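Local coordinates for prepilin-like protein (Thermus thermophilus, PDB 6QVF), which is a type IV pilin of natural competence that probably acts in a DNA receptor at the tip of a pilus, at residues A27-S32 with F58-Y63; N54-Y59 with V143-T148; D105-N110 with V117-V122; V138-V143 with A153-P158. All blocks are in the same frame, centred on the assembly; numbering follows the deposited sequence.

In the fold
Contact 1 joins the end of helix 2-30 to helix 59-66. Contact 2 begins on strand 55-58, where contact 1 ends, and reaches the loop after strand 131-139; its span takes in contact 3, between strands 100-108 and 117-125. Its segments alternate with those of contact 4, which ties the end of strand 131-139 to that loop. Contacts 1 and 2 share Phe58, contacts 2 and 4 share Val143, with centres about 10 Å and 9 Å apart; contacts 2 and 3 are the most distant pair, about 19 Å between centres. Val29, Phe60 and Tyr63 pack on Ile106 and Val118 of contact 3, so the N-terminal helix lies against the four-stranded antiparallel sheet, as in type IV pilins.

Contact 1 (A27-S32 with F58-Y63); sequences AEVLKS and FYFVDY
Val29, Tyr59 and Tyr63 carry most of this junction between the C-terminal part of helix 2-30 and the start of the 59-66 region. The CB of Val29 points away from 58-63, yet Val29 CG1 meets Phe60 CD2 at 3.8 Å, and its CA lies beside Tyr63. The Tyr59 ring has Lys31 alongside it: Lys31 CE sits over the ring centre, 3.5 Å from the centroid, and NZ makes a cation-pi contact over the same face. The Tyr59 hydroxyl bonds to Glu33. The N of Tyr59 donates to Lys31 O, 3.0 Å away and nearly along the C=O axis. The OH of Tyr63 reaches CB of Glu28, and one water links this hydroxyl to Glu28 OE1 and Lys31 NZ, which form a salt bridge, its hydrogen bond weak at 3.3 Å. A second water bridges the two backbones, donating to Val29 O and Lys31 O and accepting from Phe60 N. The Lys31 ammonium, between a carboxylate, a water and an aromatic face, is likely to stay charged.

Contact 2 (N54-Y59 with V143-T148); sequences NWRSFY and VYPSPT
Apolar contact comes first: the Phe58 ring crosses Val143 obliquely, Phe58 CE1 lying 3.5 Å from Val143 CG2, the methyl set between backbone N and carbonyl carbon. At the ring's edge, in its plane, lies the carbonyl oxygen of Tyr144, 3.5 Å from Phe58 CE1, where the positive rim of the ring would suit it. The cationic group packs without a polar bond across the segments: Arg56, with CG anti to the backbone N (chi1 -173°) and the chain bent at chi3, meets Pro145 tip to tip. Pro145 CD lies over one guanidinium face, 3.4 Å from Arg56 NH1. Arg56 CG lies over one face of the Phe58 ring, offset toward its rim. A cis peptide bond precedes Pro145, whose CB lies over the Tyr144 ring. Strand 55-58 runs between strands 32-35 and 44-45 of the small sheet; the loop after strand 131-139 covers its Arg56 and Phe58 side, while Tyr144 also packs on Arg3 of the second subunit.

Contact 3 (D105-N110 with V117-V122); sequences DIRGEN and VVTVVV
Strands 105-108 and 117-122 run antiparallel, with an angle of 164° between them. Asp105 with Val121 and Arg107 with Thr119 are hydrogen-bonded pairs, and Glu109 N adds a nearly straight bond to Val117 O, 2.9 Å long. Beyond this bond the Glu109 side chain turns back over the neighbouring strand. Glu109 CB lies 3.7 Å from Val117 O; CG, anti to the carbonyl carbon, approaches the same oxygen and Thr119 CG2. The chain bends at chi2, so that Glu109 CD passes Thr119 CG2, OE1 rests 3.8 Å from Val117 CG1, and OE2 stands 3.4 Å from Thr119 CG2. A water donates to Glu109 OE2 and is bonded to Thr119 OG1. With an alanine here the carboxylate is gone, which would probably disturb that water and uncover Val117 and Thr119. On the same strand, Arg107 grips Asp105 side-on in a salt bridge, Arg107 NE 2.8 Å from Asp105 OD1 and NH2 bonded to OD2. Opposite the face of Asp105, Arg107, Thr119 and Val121, Ile106 CG2 meets Val118 CG1, facing helices 2-30 and 59-66. An antiparallel sheet with one face packed on the N-terminal helix is characteristic of the type IV pilin headgroup.

Contact 4 (V138-V143 with A153-P158); sequences VTCYDV and APCPPP
The Tyr141 ring carries the sulfur of Cys155 over the centre of one face, 3.7 Å from its centroid and 11° off the normal, a sulfur-aromatic contact; Thr139 OG1 lies at its edge, in plane. That oxygen also accepts from Tyr141 N, closing an ST turn, while Asp142 OD2 takes the nearly straight bond from Thr139 N, 3.0 Å long. This turn follows strand 131-139, and the CB of Cys140 points toward 153-158. Cys140 SG occupies the crowded position between backbone N and carbonyl carbon (chi1 55°), Cys155 SG is anti to its carbonyl carbon, and the two sulfurs join in a disulfide of 2.1 Å with chi3 95°, close to the relaxed right angle. Beside the bridge, the Pro154 ring meets Val143 tip to tip: Pro154 CD is 3.4 Å from Val143 CG2, tighter than usual for two carbons, and Pro154 CG is 4.2 Å from Cys140 CB. A cis peptide bond precedes Pro154, whose ring also packs on Phe58 and Val61. A glycine in place of Pro154 would probably loosen the loop beside the disulfide, since the ring's contacts with Val143 and Cys140 would be gone. Covalent sulfur, aromatic face and proline ring thus fix a loop of no regular structure to the end of the sheet; reduction would probably leave it held by packing alone.

Contact 1 (A27-S32 with F58-Y63)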
loop_
_atom_site.group_PDB
_atom_site.type_symbol
_atom_site.label_atom_id
_atom_site.label_comp_id
_atom_site.label_asym_id
_atom_site.label_seq_id
_atom_site.Cartn_x
_atom_site.Cartn_y
_atom_site.Cartn_z
ATOM N N ALA B 27 1.247 -12.182 7.600
ATOM C CA ALA B 27 1.536 -13.606 7.849
ATOM C C ALA B 27 0.260 -14.377 8.196
ATOM O O ALA B 27 0.113 -15.539 7.826
ATOM C CB ALA B 27 2.575 -13.769 8.935
ATOM N N GLU B 28 -0.659 -13.760 8.909
ATOM C CA GLU B 28 -1.952 -14.372 9.229
ATOM C C GLU B 28 -2.742 -14.681 7.959
ATOM O O GLU B 28 -3.317 -15.733 7.828
ATOM C CB GLU B 28 -2.762 -13.463 10.130
ATOM C CG GLU B 28 -2.049 -13.276 11.454
ATOM C CD GLU B 28 -2.866 -13.668 12.641
ATOM O OE1 GLU B 28 -3.065 -14.896 12.786
ATOM O OE2 GLU B 28 -3.316 -12.750 13.387
ATOM N N VAL B 29 -2.746 -13.762 7.002
ATOM C CA VAL B 29 -3.456 -13.952 5.758
ATOM C C VAL B 29 -2.858 -15.142 4.984
ATOM O O VAL B 29 -3.601 -15.857 4.298
ATOM C CB VAL B 29 -3.425 -12.664 4.927
ATOM C CG1 VAL B 29 -3.977 -12.889 3.530
ATOM C CG2 VAL B 29 -4.172 -11.558 5.634
ATOM N N LEU B 30 -1.522 -15.324 5.063
ATOM C CA LEU B 30 -0.808 -16.328 4.290
ATOM C C LEU B 30 -0.701 -17.667 5.017
ATOM O O LEU B 30 -0.159 -18.617 4.431
ATOM C CB LEU B 30 0.583 -15.797 3.900
ATOM C CG LEU B 30 0.525 -14.749 2.788
ATOM C CD1 LEU B 30 1.764 -13.885 2.740
ATOM C CD2 LEU B 30 0.303 -15.420 1.448
ATOM N N LYS B 31 -1.238 -17.753 6.223
ATOM C CA LYS B 31 -1.116 -18.953 7.066
ATOM C C LYS B 31 -1.922 -20.106 6.457
ATOM O O LYS B 31 -3.030 -19.913 5.953
ATOM C CB LYS B 31 -1.643 -18.614 8.466
ATOM C CG LYS B 31 -1.557 -19.708 9.511
ATOM C CD LYS B 31 -1.758 -19.157 10.900
ATOM C CE LYS B 31 -3.127 -18.587 11.152
ATOM N NZ LYS B 31 -3.297 -18.194 12.567
ATOM N N SER B 32 -1.418 -21.329 6.611
ATOM C CA SER B 32 -2.144 -22.534 6.237
ATOM C C SER B 32 -2.002 -23.533 7.374
ATOM O O SER B 32 -1.069 -23.412 8.211
ATOM C CB SER B 32 -1.687 -23.097 4.943
ATOM O OG SER B 32 -0.362 -23.573 4.988
ATOM N N PHE B 58 -6.428 -22.882 3.921
ATOM C CA PHE B 58 -5.777 -21.572 3.818
ATOM C C PHE B 58 -6.597 -20.498 4.534
ATOM O O PHE B 58 -7.743 -20.274 4.192
ATOM C CB PHE B 58 -5.612 -21.157 2.355
ATOM C CG PHE B 58 -4.766 -22.091 1.538
ATOM C CD1 PHE B 58 -3.400 -22.041 1.636
ATOM C CD2 PHE B 58 -5.322 -23.045 0.700
ATOM C CE1 PHE B 58 -2.599 -22.880 0.894
ATOM C CE2 PHE B 58 -4.510 -23.904 -0.026
ATOM C CZ PHE B 58 -3.152 -23.819 0.082
ATOM N N TYR B 59 -5.967 -19.828 5.488
ATOM C CA TYR B 59 -6.625 -18.728 6.174
ATOM C C TYR B 59 -6.956 -17.596 5.189
ATOM O O TYR B 59 -7.789 -16.751 5.506
ATOM C CB TYR B 59 -5.781 -18.220 7.342
ATOM C CG TYR B 59 -5.883 -19.056 8.590
ATOM C CD1 TYR B 59 -5.398 -20.354 8.616
ATOM C CD2 TYR B 59 -6.570 -18.611 9.696
ATOM C CE1 TYR B 59 -5.496 -21.140 9.757
ATOM C CE2 TYR B 59 -6.653 -19.372 10.856
ATOM C CZ TYR B 59 -6.151 -20.662 10.873
ATOM O OH TYR B 59 -6.268 -21.449 11.992
ATOM N N PHE B 60 -6.247 -17.542 4.065
ATOM C CA PHE B 60 -6.547 -16.553 3.025
ATOM C C PHE B 60 -8.061 -16.524 2.772
ATOM O O PHE B 60 -8.682 -15.456 2.631
ATOM C CB PHE B 60 -5.762 -16.855 1.755
ATOM C CG PHE B 60 -6.038 -15.883 0.649
ATOM C CD1 PHE B 60 -7.167 -16.017 -0.152
ATOM C CD2 PHE B 60 -5.200 -14.800 0.471
ATOM C CE1 PHE B 60 -7.443 -15.070 -1.133
ATOM C CE2 PHE B 60 -5.457 -13.892 -0.556
ATOM C CZ PHE B 60 -6.573 -14.025 -1.332
ATOM N N VAL B 61 -8.653 -17.712 2.657
ATOM C CA VAL B 61 -10.093 -17.815 2.358
ATOM C C VAL B 61 -10.925 -17.175 3.463
ATOM O O VAL B 61 -11.874 -16.426 3.190
ATOM C CB VAL B 61 -10.492 -19.285 2.145
ATOM C CG1 VAL B 61 -11.984 -19.455 1.880
ATOM C CG2 VAL B 61 -9.675 -19.921 1.039
ATOM N N ASP B 62 -10.600 -17.486 4.719
ATOM C CA ASP B 62 -11.314 -16.959 5.849
ATOM C C ASP B 62 -11.238 -15.432 5.867
ATOM O O ASP B 62 -12.259 -14.758 6.008
ATOM C CB ASP B 62 -10.815 -17.553 7.160
ATOM C CG ASP B 62 -10.938 -19.063 7.107
ATOM O OD1 ASP B 62 -12.065 -19.552 7.284
ATOM O OD2 ASP B 62 -9.916 -19.723 6.794
ATOM N N TYR B 63 -10.044 -14.890 5.692
ATOM C CA TYR B 63 -9.922 -13.423 5.754
ATOM C C TYR B 63 -10.612 -12.781 4.543
ATOM O O TYR B 63 -11.274 -11.730 4.696
ATOM C CB TYR B 63 -8.458 -12.991 5.835
ATOM C CG TYR B 63 -7.887 -13.164 7.224
ATOM C CD1 TYR B 63 -8.231 -12.291 8.238
ATOM C CD2 TYR B 63 -6.979 -14.173 7.516
ATOM C CE1 TYR B 63 -7.760 -12.459 9.523
ATOM C CE2 TYR B 63 -6.479 -14.335 8.790
ATOM C CZ TYR B 63 -6.858 -13.472 9.794
ATOM O OH TYR B 63 -6.345 -13.644 11.045
HETATM O O HOH W 1 -5.337 -15.855 12.102
HETATM O O HOH W 2 -3.537 -18.480 3.594
#

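Contact 2 (N54-Y59 with V143-T148)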
loop_
_atom_site.group_PDB
_atom_site.type_symbol
_atom_site.label_atom_id
_atom_site.label_comp_id
_atom_site.label_asym_id
_atom_site.label_seq_id
_atom_site.Cartn_x
_atom_site.Cartn_y
_atom_site.Cartn_z
ATOM N N ASN B 54 -5.682 -36.229 4.479
ATOM C CA ASN B 54 -5.691 -34.854 5.020
ATOM C C ASN B 54 -5.710 -33.806 3.900
ATOM O O ASN B 54 -5.369 -34.056 2.740
ATOM C CB ASN B 54 -4.536 -34.642 5.997
ATOM C CG ASN B 54 -4.728 -35.429 7.276
ATOM O OD1 ASN B 54 -5.835 -35.485 7.823
ATOM N ND2 ASN B 54 -3.664 -36.030 7.770
ATOM N N TRP B 55 -6.099 -32.589 4.298
ATOM C CA TRP B 55 -6.257 -31.479 3.402
ATOM C C TRP B 55 -5.472 -30.295 3.954
ATOM O O TRP B 55 -5.229 -30.192 5.139
ATOM C CB TRP B 55 -7.741 -31.078 3.295
ATOM C CG TRP B 55 -8.606 -32.042 2.532
ATOM C CD1 TRP B 55 -8.763 -33.382 2.763
ATOM C CD2 TRP B 55 -9.380 -31.745 1.351
ATOM N NE1 TRP B 55 -9.591 -33.922 1.819
ATOM C CE2 TRP B 55 -9.985 -32.953 0.939
ATOM C CE3 TRP B 55 -9.656 -30.578 0.624
ATOM C CZ2 TRP B 55 -10.822 -33.025 -0.171
ATOM C CZ3 TRP B 55 -10.457 -30.660 -0.488
ATOM C CH2 TRP B 55 -11.059 -31.860 -0.860
ATOM N N ARG B 56 -5.130 -29.377 3.060
ATOM C CA ARG B 56 -4.632 -28.070 3.492
ATOM C C ARG B 56 -5.814 -27.083 3.530
ATOM O O ARG B 56 -6.703 -27.143 2.679
ATOM C CB ARG B 56 -3.521 -27.629 2.540
ATOM C CG ARG B 56 -2.812 -26.349 2.986
ATOM C CD ARG B 56 -1.547 -26.164 2.177
ATOM N NE ARG B 56 -0.523 -27.112 2.623
ATOM C CZ ARG B 56 0.003 -28.115 1.930
ATOM N NH1 ARG B 56 -0.490 -28.510 0.766
ATOM N NH2 ARG B 56 1.039 -28.745 2.446
ATOM N N SER B 57 -5.778 -26.194 4.529
ATOM C CA SER B 57 -6.719 -25.137 4.759
ATOM C C SER B 57 -5.951 -23.826 4.746
ATOM O O SER B 57 -4.958 -23.667 5.483
ATOM C CB SER B 57 -7.424 -25.332 6.068
ATOM O OG SER B 57 -8.386 -24.306 6.341
ATOM N N PHE B 58 -6.428 -22.882 3.921
ATOM C CA PHE B 58 -5.777 -21.572 3.818
ATOM C C PHE B 58 -6.597 -20.498 4.534
ATOM O O PHE B 58 -7.743 -20.274 4.192
ATOM C CB PHE B 58 -5.612 -21.157 2.355
ATOM C CG PHE B 58 -4.766 -22.091 1.538
ATOM C CD1 PHE B 58 -3.400 -22.041 1.636
ATOM C CD2 PHE B 58 -5.322 -23.045 0.700
ATOM C CE1 PHE B 58 -2.599 -22.880 0.894
ATOM C CE2 PHE B 58 -4.510 -23.904 -0.026
ATOM C CZ PHE B 58 -3.152 -23.819 0.082
ATOM N N TYR B 59 -5.967 -19.828 5.488
ATOM C CA TYR B 59 -6.625 -18.728 6.174
ATOM C C TYR B 59 -6.956 -17.596 5.189
ATOM O O TYR B 59 -7.789 -16.751 5.506
ATOM C CB TYR B 59 -5.781 -18.220 7.342
ATOM C CG TYR B 59 -5.883 -19.056 8.590
ATOM C CD1 TYR B 59 -5.398 -20.354 8.616
ATOM C CD2 TYR B 59 -6.570 -18.611 9.696
ATOM C CE1 TYR B 59 -5.496 -21.140 9.757
ATOM C CE2 TYR B 59 -6.653 -19.372 10.856
ATOM C CZ TYR B 59 -6.151 -20.662 10.873
ATOM O OH TYR B 59 -6.268 -21.449 11.992
ATOM N N VAL B 143 0.004 -18.040 -1.793
ATOM C CA VAL B 143 0.097 -19.053 -0.767
ATOM C C VAL B 143 1.038 -20.165 -1.271
ATOM O O VAL B 143 1.324 -20.245 -2.438
ATOM C CB VAL B 143 -1.282 -19.622 -0.365
ATOM C CG1 VAL B 143 -2.190 -18.556 0.193
ATOM C CG2 VAL B 143 -1.945 -20.365 -1.474
ATOM N N TYR B 144 1.453 -21.023 -0.339
ATOM C CA TYR B 144 2.224 -22.201 -0.651
ATOM C C TYR B 144 1.397 -23.429 -0.267
ATOM O O TYR B 144 0.868 -23.498 0.842
ATOM C CB TYR B 144 3.559 -22.262 0.121
ATOM C CG TYR B 144 4.300 -23.545 -0.151
ATOM C CD1 TYR B 144 5.103 -23.663 -1.270
ATOM C CD2 TYR B 144 4.057 -24.672 0.611
ATOM C CE1 TYR B 144 5.715 -24.867 -1.591
ATOM C CE2 TYR B 144 4.646 -25.888 0.294
ATOM C CZ TYR B 144 5.476 -25.978 -0.811
ATOM O OH TYR B 144 6.083 -27.143 -1.179
ATOM N N PRO B 145 1.318 -24.461 -1.122
ATOM C CA PRO B 145 1.831 -24.390 -2.484
ATOM C C PRO B 145 0.970 -23.487 -3.376
ATOM O O PRO B 145 -0.196 -23.274 -3.069
ATOM C CB PRO B 145 1.730 -25.828 -2.991
ATOM C CG PRO B 145 0.780 -26.492 -2.091
ATOM C CD PRO B 145 0.758 -25.765 -0.769
ATOM N N SER B 146 1.559 -23.033 -4.480
ATOM C CA SER B 146 0.921 -22.192 -5.465
ATOM C C SER B 146 -0.281 -22.913 -6.063
ATOM O O SER B 146 -0.184 -24.087 -6.404
ATOM C CB SER B 146 1.897 -21.810 -6.554
ATOM O OG SER B 146 3.095 -21.276 -6.018
ATOM N N PRO B 147 -1.444 -22.241 -6.193
ATOM C CA PRO B 147 -2.556 -22.767 -6.992
ATOM C C PRO B 147 -2.125 -23.113 -8.421
ATOM O O PRO B 147 -1.221 -22.506 -8.977
ATOM C CB PRO B 147 -3.583 -21.634 -7.045
ATOM C CG PRO B 147 -3.189 -20.722 -5.930
ATOM C CD PRO B 147 -1.741 -20.929 -5.605
ATOM N N THR B 148 -2.820 -24.104 -8.991
ATOM C CA THR B 148 -2.611 -24.530 -10.335
ATOM C C THR B 148 -3.965 -24.604 -11.046
ATOM O O THR B 148 -5.026 -24.529 -10.419
ATOM C CB THR B 148 -1.878 -25.877 -10.349
ATOM O OG1 THR B 148 -2.713 -26.867 -9.746
ATOM C CG2 THR B 148 -0.561 -25.856 -9.607
#

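Contact 3 (D105-N110 with V117-V122)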
loop_
_atom_site.group_PDB
_atom_site.type_symbol
_atom_site.label_atom_id
_atom_site.label_comp_id
_atom_site.label_asym_id
_atom_site.label_seq_id
_atom_site.Cartn_x
_atom_site.Cartn_y
_atom_site.Cartn_z
ATOM N N ASP B 105 -5.690 -3.084 9.321
ATOM C CA ASP B 105 -6.911 -3.584 8.697
ATOM C C ASP B 105 -6.543 -4.611 7.628
ATOM O O ASP B 105 -5.674 -4.353 6.779
ATOM C CB ASP B 105 -7.656 -2.420 8.029
ATOM C CG ASP B 105 -8.939 -2.820 7.342
ATOM O OD1 ASP B 105 -8.874 -3.336 6.235
ATOM O OD2 ASP B 105 -10.018 -2.578 7.945
ATOM N N ILE B 106 -7.237 -5.745 7.668
ATOM C CA ILE B 106 -7.211 -6.785 6.649
ATOM C C ILE B 106 -8.563 -6.798 5.958
ATOM O O ILE B 106 -9.603 -6.834 6.649
ATOM C CB ILE B 106 -6.981 -8.159 7.291
ATOM C CG1 ILE B 106 -5.695 -8.240 8.110
ATOM C CG2 ILE B 106 -7.042 -9.244 6.251
ATOM C CD1 ILE B 106 -5.546 -9.516 8.937
ATOM N N ARG B 107 -8.567 -6.776 4.630
ATOM C CA ARG B 107 -9.849 -6.966 3.921
ATOM C C ARG B 107 -9.687 -7.587 2.541
ATOM O O ARG B 107 -8.676 -7.395 1.851
ATOM C CB ARG B 107 -10.615 -5.643 3.819
ATOM C CG ARG B 107 -9.886 -4.528 3.102
ATOM C CD ARG B 107 -10.754 -3.281 3.075
ATOM N NE ARG B 107 -10.989 -2.804 4.421
ATOM C CZ ARG B 107 -12.069 -2.111 4.815
ATOM N NH1 ARG B 107 -12.996 -1.730 3.940
ATOM N NH2 ARG B 107 -12.198 -1.785 6.094
ATOM N N GLY B 108 -10.688 -8.399 2.159
ATOM C CA GLY B 108 -10.794 -8.810 0.825
ATOM C C GLY B 108 -11.223 -7.665 -0.075
ATOM O O GLY B 108 -11.976 -6.795 0.328
ATOM N N GLU B 109 -10.712 -7.660 -1.286
ATOM C CA GLU B 109 -11.191 -6.734 -2.284
ATOM C C GLU B 109 -12.381 -7.306 -3.058
ATOM O O GLU B 109 -12.717 -8.512 -2.973
ATOM C CB GLU B 109 -10.042 -6.397 -3.191
ATOM C CG GLU B 109 -9.004 -5.607 -2.449
ATOM C CD GLU B 109 -8.293 -4.627 -3.346
ATOM O OE1 GLU B 109 -8.089 -5.004 -4.507
ATOM O OE2 GLU B 109 -7.978 -3.499 -2.876
ATOM N N ASN B 110 -13.085 -6.422 -3.787
ATOM C CA ASN B 110 -14.335 -6.853 -4.348
ATOM C C ASN B 110 -14.405 -6.549 -5.848
ATOM O O ASN B 110 -13.526 -5.898 -6.408
ATOM C CB ASN B 110 -15.509 -6.262 -3.597
ATOM C CG ASN B 110 -15.498 -4.769 -3.634
ATOM O OD1 ASN B 110 -15.747 -4.202 -4.717
ATOM N ND2 ASN B 110 -15.256 -4.158 -2.469
ATOM N N VAL B 117 -7.911 -11.230 -3.977
ATOM C CA VAL B 117 -6.974 -10.261 -3.460
ATOM C C VAL B 117 -7.374 -9.863 -2.038
ATOM O O VAL B 117 -8.541 -9.487 -1.750
ATOM C CB VAL B 117 -6.888 -9.022 -4.372
ATOM C CG1 VAL B 117 -5.914 -7.990 -3.798
ATOM C CG2 VAL B 117 -6.557 -9.396 -5.793
ATOM N N VAL B 118 -6.360 -9.852 -1.140
ATOM C CA VAL B 118 -6.512 -9.316 0.181
ATOM C C VAL B 118 -5.493 -8.197 0.372
ATOM O O VAL B 118 -4.351 -8.366 -0.004
ATOM C CB VAL B 118 -6.338 -10.396 1.262
ATOM C CG1 VAL B 118 -6.162 -9.793 2.637
ATOM C CG2 VAL B 118 -7.489 -11.399 1.229
ATOM N N THR B 119 -5.929 -7.061 0.921
ATOM C CA THR B 119 -5.026 -5.989 1.324
ATOM C C THR B 119 -4.883 -5.944 2.847
ATOM O O THR B 119 -5.838 -6.204 3.640
ATOM C CB THR B 119 -5.450 -4.639 0.753
ATOM O OG1 THR B 119 -6.728 -4.350 1.305
ATOM C CG2 THR B 119 -5.528 -4.632 -0.757
ATOM N N VAL B 120 -3.662 -5.571 3.259
ATOM C CA VAL B 120 -3.328 -5.334 4.634
ATOM C C VAL B 120 -2.738 -3.916 4.692
ATOM O O VAL B 120 -1.784 -3.598 3.970
ATOM C CB VAL B 120 -2.341 -6.371 5.205
ATOM C CG1 VAL B 120 -2.112 -6.161 6.702
ATOM C CG2 VAL B 120 -2.773 -7.796 4.873
ATOM N N VAL B 121 -3.371 -3.050 5.473
ATOM C CA VAL B 121 -2.988 -1.649 5.565
ATOM C C VAL B 121 -2.808 -1.270 7.015
ATOM O O VAL B 121 -3.689 -1.546 7.819
ATOM C CB VAL B 121 -4.000 -0.760 4.836
ATOM C CG1 VAL B 121 -3.602 0.698 4.879
ATOM C CG2 VAL B 121 -4.138 -1.230 3.411
ATOM N N VAL B 122 -1.725 -0.537 7.302
ATOM C CA VAL B 122 -1.434 -0.092 8.641
ATOM C C VAL B 122 -1.070 1.387 8.640
ATOM O O VAL B 122 -0.462 1.882 7.703
ATOM C CB VAL B 122 -0.318 -0.927 9.290
ATOM C CG1 VAL B 122 -0.674 -2.408 9.263
ATOM C CG2 VAL B 122 1.033 -0.663 8.663
HETATM O O HOH W 3 -6.696 -3.386 4.034
HETATM O O HOH W 4 -8.430 -2.858 -0.381
#

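Contact 4 (V138-V143 with A153-P158)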
loop_
_atom_site.group_PDB
_atom_site.type_symbol
_atom_site.label_atom_id
_atom_site.label_comp_id
_atom_site.label_asym_id
_atom_site.label_seq_id
_atom_site.Cartn_x
_atom_site.Cartn_y
_atom_site.Cartn_z
ATOM N N VAL B 138 -1.813 -8.983 -1.129
ATOM C CA VAL B 138 -1.619 -10.418 -1.141
ATOM C C VAL B 138 -2.670 -11.021 -2.070
ATOM O O VAL B 138 -3.852 -10.725 -1.912
ATOM C CB VAL B 138 -1.744 -11.001 0.282
ATOM C CG1 VAL B 138 -1.463 -12.477 0.269
ATOM C CG2 VAL B 138 -0.807 -10.321 1.291
ATOM N N THR B 139 -2.266 -11.911 -2.961
ATOM C CA THR B 139 -3.203 -12.612 -3.796
ATOM C C THR B 139 -3.226 -14.083 -3.433
ATOM O O THR B 139 -2.352 -14.627 -2.748
ATOM C CB THR B 139 -2.956 -12.450 -5.295
ATOM O OG1 THR B 139 -1.892 -13.323 -5.687
ATOM C CG2 THR B 139 -2.613 -11.026 -5.675
ATOM N N CYS B 140 -4.273 -14.738 -3.921
ATOM C CA CYS B 140 -4.451 -16.143 -3.690
ATOM C C CYS B 140 -3.306 -16.949 -4.284
ATOM O O CYS B 140 -3.076 -18.057 -3.854
ATOM C CB CYS B 140 -5.814 -16.613 -4.205
ATOM S SG CYS B 140 -6.102 -16.215 -5.948
ATOM N N TYR B 141 -2.584 -16.393 -5.249
ATOM C CA TYR B 141 -1.484 -17.039 -5.874
ATOM C C TYR B 141 -0.239 -17.049 -4.989
ATOM O O TYR B 141 0.746 -17.745 -5.306
ATOM C CB TYR B 141 -1.163 -16.407 -7.225
ATOM C CG TYR B 141 -2.276 -16.585 -8.233
ATOM C CD1 TYR B 141 -2.450 -17.806 -8.840
ATOM C CD2 TYR B 141 -3.218 -15.597 -8.476
ATOM C CE1 TYR B 141 -3.464 -18.020 -9.750
ATOM C CE2 TYR B 141 -4.258 -15.800 -9.376
ATOM C CZ TYR B 141 -4.383 -17.022 -10.010
ATOM O OH TYR B 141 -5.395 -17.253 -10.905
ATOM N N ASP B 142 -0.246 -16.272 -3.903
ATOM C CA ASP B 142 0.929 -16.136 -3.070
ATOM C C ASP B 142 1.040 -17.186 -1.960
ATOM O O ASP B 142 2.081 -17.224 -1.253
ATOM C CB ASP B 142 0.937 -14.744 -2.437
ATOM C CG ASP B 142 1.038 -13.636 -3.475
ATOM O OD1 ASP B 142 1.618 -13.885 -4.565
ATOM O OD2 ASP B 142 0.634 -12.488 -3.154
ATOM N N VAL B 143 0.004 -18.040 -1.793
ATOM C CA VAL B 143 0.097 -19.053 -0.767
ATOM C C VAL B 143 1.038 -20.165 -1.271
ATOM O O VAL B 143 1.324 -20.245 -2.438
ATOM C CB VAL B 143 -1.282 -19.622 -0.365
ATOM C CG1 VAL B 143 -2.190 -18.556 0.193
ATOM C CG2 VAL B 143 -1.945 -20.365 -1.474
ATOM N N ALA B 153 -7.529 -23.809 -5.598
ATOM C CA ALA B 153 -7.688 -23.337 -4.262
ATOM C C ALA B 153 -6.382 -22.705 -3.776
ATOM O O ALA B 153 -5.295 -23.254 -3.977
ATOM C CB ALA B 153 -8.084 -24.446 -3.347
ATOM N N PRO B 154 -6.397 -21.549 -3.075
ATOM C CA PRO B 154 -7.578 -20.870 -2.561
ATOM C C PRO B 154 -8.162 -19.754 -3.427
ATOM O O PRO B 154 -8.960 -18.918 -2.928
ATOM C CB PRO B 154 -7.067 -20.222 -1.274
ATOM C CG PRO B 154 -5.625 -19.873 -1.608
ATOM C CD PRO B 154 -5.158 -20.961 -2.557
ATOM N N CYS B 155 -7.769 -19.706 -4.697
ATOM C CA CYS B 155 -8.389 -18.744 -5.615
ATOM C C CYS B 155 -9.839 -19.123 -5.850
ATOM O O CYS B 155 -10.187 -20.299 -5.983
ATOM C CB CYS B 155 -7.691 -18.682 -6.953
ATOM S SG CYS B 155 -5.962 -18.130 -6.852
ATOM N N PRO B 156 -10.728 -18.127 -5.935
ATOM C CA PRO B 156 -12.124 -18.392 -6.258
ATOM C C PRO B 156 -12.263 -18.669 -7.747
ATOM O O PRO B 156 -11.429 -18.272 -8.552
ATOM C CB PRO B 156 -12.821 -17.101 -5.880
ATOM C CG PRO B 156 -11.774 -16.052 -6.157
ATOM C CD PRO B 156 -10.440 -16.689 -5.780
ATOM N N PRO B 157 -13.355 -19.330 -8.169
ATOM C CA PRO B 157 -13.652 -19.424 -9.589
ATOM C C PRO B 157 -14.026 -18.038 -10.090
ATOM O O PRO B 157 -14.392 -17.155 -9.311
ATOM C CB PRO B 157 -14.839 -20.381 -9.649
ATOM C CG PRO B 157 -15.530 -20.146 -8.334
ATOM C CD PRO B 157 -14.419 -19.874 -7.322
ATOM N N PRO B 158 -13.970 -17.807 -11.411
ATOM C CA PRO B 158 -14.455 -16.543 -11.957
ATOM C C PRO B 158 -15.864 -16.212 -11.436
ATOM O O PRO B 158 -16.747 -17.031 -11.451
ATOM C CB PRO B 158 -14.427 -16.759 -13.474
ATOM C CG PRO B 158 -13.447 -17.878 -13.683
ATOM C CD PRO B 158 -13.470 -18.739 -12.435
#